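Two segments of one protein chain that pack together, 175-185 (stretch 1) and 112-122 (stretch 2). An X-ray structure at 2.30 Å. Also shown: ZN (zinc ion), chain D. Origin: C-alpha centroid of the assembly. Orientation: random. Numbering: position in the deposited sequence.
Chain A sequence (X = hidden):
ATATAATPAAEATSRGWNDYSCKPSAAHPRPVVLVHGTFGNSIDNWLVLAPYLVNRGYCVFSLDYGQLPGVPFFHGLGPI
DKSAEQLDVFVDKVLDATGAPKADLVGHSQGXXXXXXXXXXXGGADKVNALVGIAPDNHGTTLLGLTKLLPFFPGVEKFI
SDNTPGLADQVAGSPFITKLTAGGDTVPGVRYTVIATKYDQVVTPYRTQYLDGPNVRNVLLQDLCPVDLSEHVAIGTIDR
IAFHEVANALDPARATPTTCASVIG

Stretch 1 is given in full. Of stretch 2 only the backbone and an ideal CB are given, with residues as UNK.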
ATOM      1  N   PRO A 175      -0.556  17.202  12.336  1.00 47.52           N
ATOM      2  CA  PRO A 175      -1.262  18.024  11.365  1.00 45.96           C
ATOM      3  C   PRO A 175      -1.641  17.226  10.127  1.00 46.26           C
ATOM      4  O   PRO A 175      -2.742  17.405   9.613  1.00 44.76           O
ATOM      5  CB  PRO A 175      -0.255  19.138  11.031  1.00 45.91           C
ATOM      6  CG  PRO A 175       0.597  19.249  12.258  1.00 47.12           C
ATOM      7  CD  PRO A 175       0.653  17.868  12.864  1.00 47.66           C
ATOM      8  N   PHE A 176      -0.760  16.335   9.668  1.00 46.34           N
ATOM      9  CA  PHE A 176      -1.041  15.570   8.450  1.00 46.29           C
ATOM     10  C   PHE A 176      -2.242  14.615   8.601  1.00 47.27           C
ATOM     11  O   PHE A 176      -3.126  14.583   7.739  1.00 45.03           O
ATOM     12  CB  PHE A 176       0.181  14.762   7.993  1.00 45.66           C
ATOM     13  CG  PHE A 176      -0.078  13.970   6.749  1.00 44.11           C
ATOM     14  CD1 PHE A 176      -0.061  14.594   5.512  1.00 43.30           C
ATOM     15  CD2 PHE A 176      -0.413  12.621   6.820  1.00 42.35           C
ATOM     16  CE1 PHE A 176      -0.318  13.879   4.358  1.00 43.21           C
ATOM     17  CE2 PHE A 176      -0.673  11.903   5.675  1.00 43.77           C
ATOM     18  CZ  PHE A 176      -0.636  12.536   4.440  1.00 45.15           C
ATOM     19  N   ILE A 177      -2.239  13.811   9.663  1.00 48.72           N
ATOM     20  CA  ILE A 177      -3.315  12.837   9.900  1.00 48.59           C
ATOM     21  C   ILE A 177      -4.642  13.583  10.137  1.00 50.75           C
ATOM     22  O   ILE A 177      -5.673  13.207   9.562  1.00 47.94           O
ATOM     23  CB  ILE A 177      -2.954  11.859  11.054  1.00 46.81           C
ATOM     24  CG1 ILE A 177      -1.799  10.945  10.621  1.00 48.33           C
ATOM     25  CG2 ILE A 177      -4.152  11.024  11.502  1.00 46.16           C
ATOM     26  CD1 ILE A 177      -2.065  10.084   9.393  1.00 47.78           C
ATOM     27  N   THR A 178      -4.598  14.658  10.928  1.00 50.41           N
ATOM     28  CA  THR A 178      -5.778  15.527  11.145  1.00 51.14           C
ATOM     29  C   THR A 178      -6.410  16.003   9.825  1.00 47.11           C
ATOM     30  O   THR A 178      -7.615  15.865   9.613  1.00 47.77           O
ATOM     31  CB  THR A 178      -5.417  16.740  12.042  1.00 51.30           C
ATOM     32  OG1 THR A 178      -4.876  16.267  13.286  1.00 49.11           O
ATOM     33  CG2 THR A 178      -6.650  17.606  12.324  1.00 50.32           C
ATOM     34  N   LYS A 179      -5.588  16.534   8.930  1.00 48.43           N
ATOM     35  CA  LYS A 179      -6.070  16.976   7.623  1.00 50.28           C
ATOM     36  C   LYS A 179      -6.683  15.821   6.860  1.00 49.87           C
ATOM     37  O   LYS A 179      -7.812  15.924   6.383  1.00 48.73           O
ATOM     38  CB  LYS A 179      -4.943  17.589   6.785  1.00 53.18           C
ATOM     39  CG  LYS A 179      -5.353  17.928   5.355  1.00 55.24           C
ATOM     40  CD  LYS A 179      -4.392  18.896   4.680  1.00 57.77           C
ATOM     41  CE  LYS A 179      -4.773  19.062   3.215  1.00 61.62           C
ATOM     42  NZ  LYS A 179      -4.007  20.147   2.550  1.00 65.37           N
ATOM     43  N   LEU A 180      -5.928  14.730   6.748  1.00 47.39           N
ATOM     44  CA  LEU A 180      -6.338  13.574   5.946  1.00 46.03           C
ATOM     45  C   LEU A 180      -7.690  12.982   6.333  1.00 44.44           C
ATOM     46  O   LEU A 180      -8.461  12.587   5.453  1.00 42.56           O
ATOM     47  CB  LEU A 180      -5.270  12.468   6.010  1.00 48.82           C
ATOM     48  CG  LEU A 180      -5.484  11.183   5.182  1.00 48.30           C
ATOM     49  CD1 LEU A 180      -5.531  11.453   3.676  1.00 47.41           C
ATOM     50  CD2 LEU A 180      -4.369  10.207   5.538  1.00 50.24           C
ATOM     51  N   THR A 181      -7.960  12.905   7.635  1.00 46.28           N
ATOM     52  CA  THR A 181      -9.144  12.216   8.146  1.00 49.04           C
ATOM     53  C   THR A 181     -10.226  13.130   8.765  1.00 53.19           C
ATOM     54  O   THR A 181     -11.102  12.640   9.485  1.00 57.45           O
ATOM     55  CB  THR A 181      -8.722  11.154   9.182  1.00 48.07           C
ATOM     56  OG1 THR A 181      -8.125  11.796  10.325  1.00 49.32           O
ATOM     57  CG2 THR A 181      -7.745  10.149   8.553  1.00 45.44           C
ATOM     58  N   ALA A 182     -10.164  14.437   8.494  1.00 56.29           N
ATOM     59  CA  ALA A 182     -11.200  15.399   8.930  1.00 56.75           C
ATOM     60  C   ALA A 182     -12.614  15.043   8.423  1.00 55.04           C
ATOM     61  O   ALA A 182     -13.581  15.078   9.185  1.00 53.04           O
ATOM     62  CB  ALA A 182     -10.829  16.808   8.476  1.00 58.64           C
ATOM     63  N   GLY A 183     -12.719  14.708   7.138  1.00 52.00           N
ATOM     64  CA  GLY A 183     -13.956  14.194   6.561  1.00 50.64           C
ATOM     65  C   GLY A 183     -14.035  12.680   6.675  1.00 50.85           C
ATOM     66  O   GLY A 183     -13.428  12.073   7.557  1.00 56.75           O
ATOM     67  N   GLY A 184     -14.789  12.068   5.776  1.00 49.35           N
ATOM     68  CA  GLY A 184     -14.919  10.614   5.733  1.00 51.56           C
ATOM     69  C   GLY A 184     -13.678   9.952   5.156  1.00 52.48           C
ATOM     70  O   GLY A 184     -12.884  10.593   4.467  1.00 47.18           O
ATOM     71  N   ASP A 185     -13.529   8.660   5.440  1.00 48.69           N
ATOM     72  CA  ASP A 185     -12.378   7.886   4.982  1.00 42.65           C
ATOM     73  C   ASP A 185     -12.301   7.740   3.466  1.00 44.18           C
ATOM     74  O   ASP A 185     -11.203   7.694   2.902  1.00 41.18           O
ATOM     75  CB  ASP A 185     -12.440   6.482   5.553  1.00 40.55           C
ATOM     76  CG  ASP A 185     -12.268   6.441   7.024  1.00 37.44           C
ATOM     77  OD1 ASP A 185     -12.022   7.486   7.639  1.00 32.81           O
ATOM     78  OD2 ASP A 185     -12.376   5.332   7.567  1.00 40.98           O
ATOM     79  N   UNK A 112      -0.198   2.091   2.033  1.00 38.45           N
ATOM     80  CA  UNK A 112      -1.639   1.870   1.976  1.00 40.89           C
ATOM     81  C   UNK A 112      -2.431   3.082   2.454  1.00 40.22           C
ATOM     82  O   UNK A 112      -3.594   3.234   2.096  1.00 39.24           O
ATOM     83  CB  UNK A 112      -2.013   0.646   2.815  1.00 40.89           C
ATOM     84  N   UNK A 113      -1.805   3.936   3.266  1.00 38.05           N
ATOM     85  CA  UNK A 113      -2.459   5.132   3.788  1.00 38.52           C
ATOM     86  C   UNK A 113      -2.252   6.371   2.914  1.00 38.79           C
ATOM     87  O   UNK A 113      -3.212   7.055   2.587  1.00 38.48           O
ATOM     88  CB  UNK A 113      -1.946   5.417   5.201  1.00 38.52           C
ATOM     89  N   UNK A 114      -1.004   6.665   2.569  1.00 38.17           N
ATOM     90  CA  UNK A 114      -0.650   7.853   1.774  1.00 37.92           C
ATOM     91  C   UNK A 114      -1.477   8.112   0.495  1.00 36.30           C
ATOM     92  O   UNK A 114      -1.758   9.264   0.207  1.00 35.46           O
ATOM     93  CB  UNK A 114       0.822   7.736   1.372  1.00 37.92           C
ATOM     94  N   UNK A 115      -1.823   7.072  -0.299  1.00 35.28           N
ATOM     95  CA  UNK A 115      -2.703   7.279  -1.483  1.00 36.98           C
ATOM     96  C   UNK A 115      -4.093   7.928  -1.208  1.00 41.59           C
ATOM     97  O   UNK A 115      -4.681   8.537  -2.109  1.00 41.21           O
ATOM     98  CB  UNK A 115      -2.936   5.922  -2.151  1.00 36.98           C
ATOM     99  N   UNK A 116      -4.599   7.810   0.018  1.00 40.10           N
ATOM    100  CA  UNK A 116      -5.829   8.500   0.402  1.00 41.45           C
ATOM    101  C   UNK A 116      -5.687  10.025   0.336  1.00 44.99           C
ATOM    102  O   UNK A 116      -6.664  10.728   0.057  1.00 43.91           O
ATOM    103  CB  UNK A 116      -6.239   8.080   1.815  1.00 41.45           C
ATOM    104  N   UNK A 117      -4.470  10.531   0.558  1.00 46.08           N
ATOM    105  CA  UNK A 117      -4.175  11.945   0.338  1.00 44.47           C
ATOM    106  C   UNK A 117      -4.290  12.315  -1.154  1.00 44.64           C
ATOM    107  O   UNK A 117      -4.866  13.349  -1.515  1.00 42.26           O
ATOM    108  CB  UNK A 117      -2.774  12.274   0.857  1.00 44.47           C
ATOM    109  N   UNK A 118      -3.729  11.463  -2.006  1.00 44.01           N
ATOM    110  CA  UNK A 118      -3.807  11.636  -3.459  1.00 44.36           C
ATOM    111  C   UNK A 118      -5.261  11.562  -3.928  1.00 46.95           C
ATOM    112  O   UNK A 118      -5.697  12.399  -4.709  1.00 48.03           O
ATOM    113  CB  UNK A 118      -2.965  10.577  -4.173  1.00 44.36           C
ATOM    114  N   UNK A 119      -6.003  10.576  -3.424  1.00 45.00           N
ATOM    115  CA  UNK A 119      -7.421  10.420  -3.760  1.00 47.83           C
ATOM    116  C   UNK A 119      -8.281  11.614  -3.338  1.00 49.63           C
ATOM    117  O   UNK A 119      -9.173  12.013  -4.079  1.00 52.28           O
ATOM    118  CB  UNK A 119      -7.965   9.149  -3.104  1.00 47.83           C
ATOM    119  N   UNK A 120      -8.004  12.164  -2.156  1.00 50.16           N
ATOM    120  CA  UNK A 120      -8.833  13.210  -1.560  1.00 47.21           C
ATOM    121  C   UNK A 120      -8.470  14.620  -2.012  1.00 51.37           C
ATOM    122  O   UNK A 120      -9.368  15.430  -2.240  1.00 52.01           O
ATOM    123  CB  UNK A 120      -8.732  13.132  -0.035  1.00 47.21           C
ATOM    124  N   UNK A 121      -7.175  14.920  -2.118  1.00 50.72           N
ATOM    125  CA  UNK A 121      -6.712  16.296  -2.327  1.00 49.18           C
ATOM    126  C   UNK A 121      -6.004  16.582  -3.650  1.00 51.22           C
ATOM    127  O   UNK A 121      -5.810  17.752  -3.972  1.00 51.69           O
ATOM    128  CB  UNK A 121      -5.762  16.669  -1.187  1.00 49.18           C
ATOM    129  N   UNK A 122      -5.612  15.554  -4.403  1.00 48.53           N
ATOM    130  CA  UNK A 122      -4.913  15.743  -5.676  1.00 48.17           C
ATOM    131  C   UNK A 122      -5.674  15.133  -6.853  1.00 47.52           C
ATOM    132  O   UNK A 122      -5.075  14.819  -7.879  1.00 52.58           O
ATOM    133  CB  UNK A 122      -3.513  15.132  -5.598  1.00 48.17           C
TER
HETATM  134 ZN    ZN D 303     -11.772   7.224   9.579  1.00 43.02          ZN

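Position 112 lies out of reach of stretch 1; nothing here selects a side chain, and the deposited residue is G112.

At 113 the CA-to-CB bond points toward stretch 1, and the ideal CB lies 5.4 Å from L180 CD2, with the F176 ring and I177 beyond. Leu or Ile could fill part of that space; a long, flexible Met would reach all three residues. It is M113. M113 SD lies 3.7 Å from L180 CD2 and 3.9 Å from F176 CE2, at the edge of the ring, and M113 CE reaches I177 CD1 at 4.0 Å.

Position 114 points sideways and 115 away, so many residues would serve. They are M114, whose end leads away, and P115, whose ring suits a phi of -57.

Position 116 points toward stretch 1; its ideal CB is 3.9 Å from L180 CD1 and 5.1 Å from D185 O. A small or medium side chain, apolar or polar, is plausible. N116 is found, its CB packing on L180 CD1 at 4.0 Å.

At 117 the bond points sideways, yet the ideal CB is 4.0 Å from L180 CD1 and 4.2 Å from F176 CZ, with the amine of K179 farther out. Leu, Met or an aromatic would suit, and a polar tip could meet the lysine. Y117 does both: its ring lies nearly parallel to that of F176 (17° between planes) but slid apart, with CD2 3.2 Å from F176 CE1, while OH accepts a weak hydrogen bond from K179 NZ at 3.3 Å.

Position 118 points away and 119 is out of reach. They are Y118 and L119.

At 120 the CA-to-CB bond points toward stretch 1, and the carbonyls of L180 and G184 lie within reach of a long side chain. A long donor, Lys or Arg, is favoured. K120, extended beyond chi1, brings NZ to 2.7 Å from L180 O and 2.9 Å from G184 O, hydrogen bonding to both; a water accepts from NZ and donates to D185 O. With 113, 116 and 117, it surrounds the L180 knob.

Position 121 points toward stretch 1, where K179 CE is 5.1 Å from the ideal CB. An acid could answer the charge, an aromatic the aliphatic chain as well. It is F121. K179 CE is 3.9 Å from the centroid of the F121 ring, over one face, and K179 NZ, 4.9 Å from that centroid, makes a cation-pi contact.

Position 122 leaves helical phi/psi, out of reach; it is L122.

Stretch 2, residues 112-122: GMMPNYYLKFL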
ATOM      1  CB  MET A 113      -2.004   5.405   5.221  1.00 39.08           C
ATOM      2  CG  MET A 113      -2.504   6.732   5.781  1.00 39.82           C
ATOM      3  SD  MET A 113      -1.347   8.065   5.427  1.00 41.70           S
ATOM      4  CE  MET A 113      -0.113   7.854   6.711  1.00 39.43           C
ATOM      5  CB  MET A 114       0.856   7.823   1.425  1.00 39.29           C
ATOM      6  CG  MET A 114       1.329   8.882   0.430  1.00 39.00           C
ATOM      7  SD  MET A 114       1.155   8.348  -1.275  1.00 39.21           S
ATOM      8  CE  MET A 114       2.760   7.589  -1.540  1.00 41.60           C
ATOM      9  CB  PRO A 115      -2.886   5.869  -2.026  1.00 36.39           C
ATOM     10  CG  PRO A 115      -1.633   5.150  -1.629  1.00 35.54           C
ATOM     11  CD  PRO A 115      -1.240   5.718  -0.295  1.00 35.59           C
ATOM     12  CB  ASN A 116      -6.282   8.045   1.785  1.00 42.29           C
ATOM     13  CG  ASN A 116      -6.610   6.562   1.821  1.00 42.53           C
ATOM     14  OD1 ASN A 116      -5.932   5.768   2.479  1.00 46.63           O
ATOM     15  ND2 ASN A 116      -7.628   6.174   1.091  1.00 40.59           N
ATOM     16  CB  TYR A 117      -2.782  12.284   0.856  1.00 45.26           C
ATOM     17  CG  TYR A 117      -2.544  13.769   1.025  1.00 45.76           C
ATOM     18  CD1 TYR A 117      -2.172  14.566  -0.057  1.00 47.67           C
ATOM     19  CD2 TYR A 117      -2.712  14.380   2.260  1.00 46.03           C
ATOM     20  CE1 TYR A 117      -1.974  15.927   0.089  1.00 48.33           C
ATOM     21  CE2 TYR A 117      -2.502  15.743   2.419  1.00 47.68           C
ATOM     22  CZ  TYR A 117      -2.138  16.506   1.330  1.00 47.86           C
ATOM     23  OH  TYR A 117      -1.921  17.846   1.486  1.00 53.14           O
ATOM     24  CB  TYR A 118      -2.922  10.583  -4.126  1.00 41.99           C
ATOM     25  CG  TYR A 118      -3.145  10.266  -5.585  1.00 40.90           C
ATOM     26  CD1 TYR A 118      -2.853  11.191  -6.590  1.00 39.70           C
ATOM     27  CD2 TYR A 118      -3.550   8.992  -5.972  1.00 41.62           C
ATOM     28  CE1 TYR A 118      -3.021  10.876  -7.927  1.00 37.27           C
ATOM     29  CE2 TYR A 118      -3.710   8.669  -7.305  1.00 41.99           C
ATOM     30  CZ  TYR A 118      -3.452   9.619  -8.279  1.00 39.62           C
ATOM     31  OH  TYR A 118      -3.610   9.267  -9.593  1.00 42.03           O
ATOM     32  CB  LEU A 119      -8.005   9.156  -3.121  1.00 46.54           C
ATOM     33  CG  LEU A 119      -7.474   7.820  -3.629  1.00 45.11           C
ATOM     34  CD1 LEU A 119      -8.140   6.719  -2.837  1.00 44.20           C
ATOM     35  CD2 LEU A 119      -7.713   7.661  -5.128  1.00 44.95           C
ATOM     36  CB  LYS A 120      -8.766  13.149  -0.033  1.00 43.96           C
ATOM     37  CG  LYS A 120      -9.558  12.002   0.566  1.00 42.65           C
ATOM     38  CD  LYS A 120      -9.343  11.926   2.067  1.00 42.97           C
ATOM     39  CE  LYS A 120     -10.224  10.864   2.694  1.00 42.00           C
ATOM     40  NZ  LYS A 120      -9.997  10.738   4.161  1.00 41.78           N
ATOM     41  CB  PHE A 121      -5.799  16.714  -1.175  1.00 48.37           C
ATOM     42  CG  PHE A 121      -6.423  16.551   0.175  1.00 49.44           C
ATOM     43  CD1 PHE A 121      -7.552  17.290   0.526  1.00 49.11           C
ATOM     44  CD2 PHE A 121      -5.898  15.647   1.101  1.00 50.08           C
ATOM     45  CE1 PHE A 121      -8.140  17.138   1.779  1.00 47.20           C
ATOM     46  CE2 PHE A 121      -6.479  15.492   2.356  1.00 50.03           C
ATOM     47  CZ  PHE A 121      -7.606  16.237   2.693  1.00 50.14           C
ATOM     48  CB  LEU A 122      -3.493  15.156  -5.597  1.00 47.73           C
ATOM     49  CG  LEU A 122      -2.633  15.620  -4.417  1.00 50.05           C
ATOM     50  CD1 LEU A 122      -1.295  14.906  -4.462  1.00 51.77           C
ATOM     51  CD2 LEU A 122      -2.413  17.131  -4.390  1.00 50.36           C
TER
HETATM   52  O   HOH W   1      -8.658   8.291   4.262  1.00 37.39           O
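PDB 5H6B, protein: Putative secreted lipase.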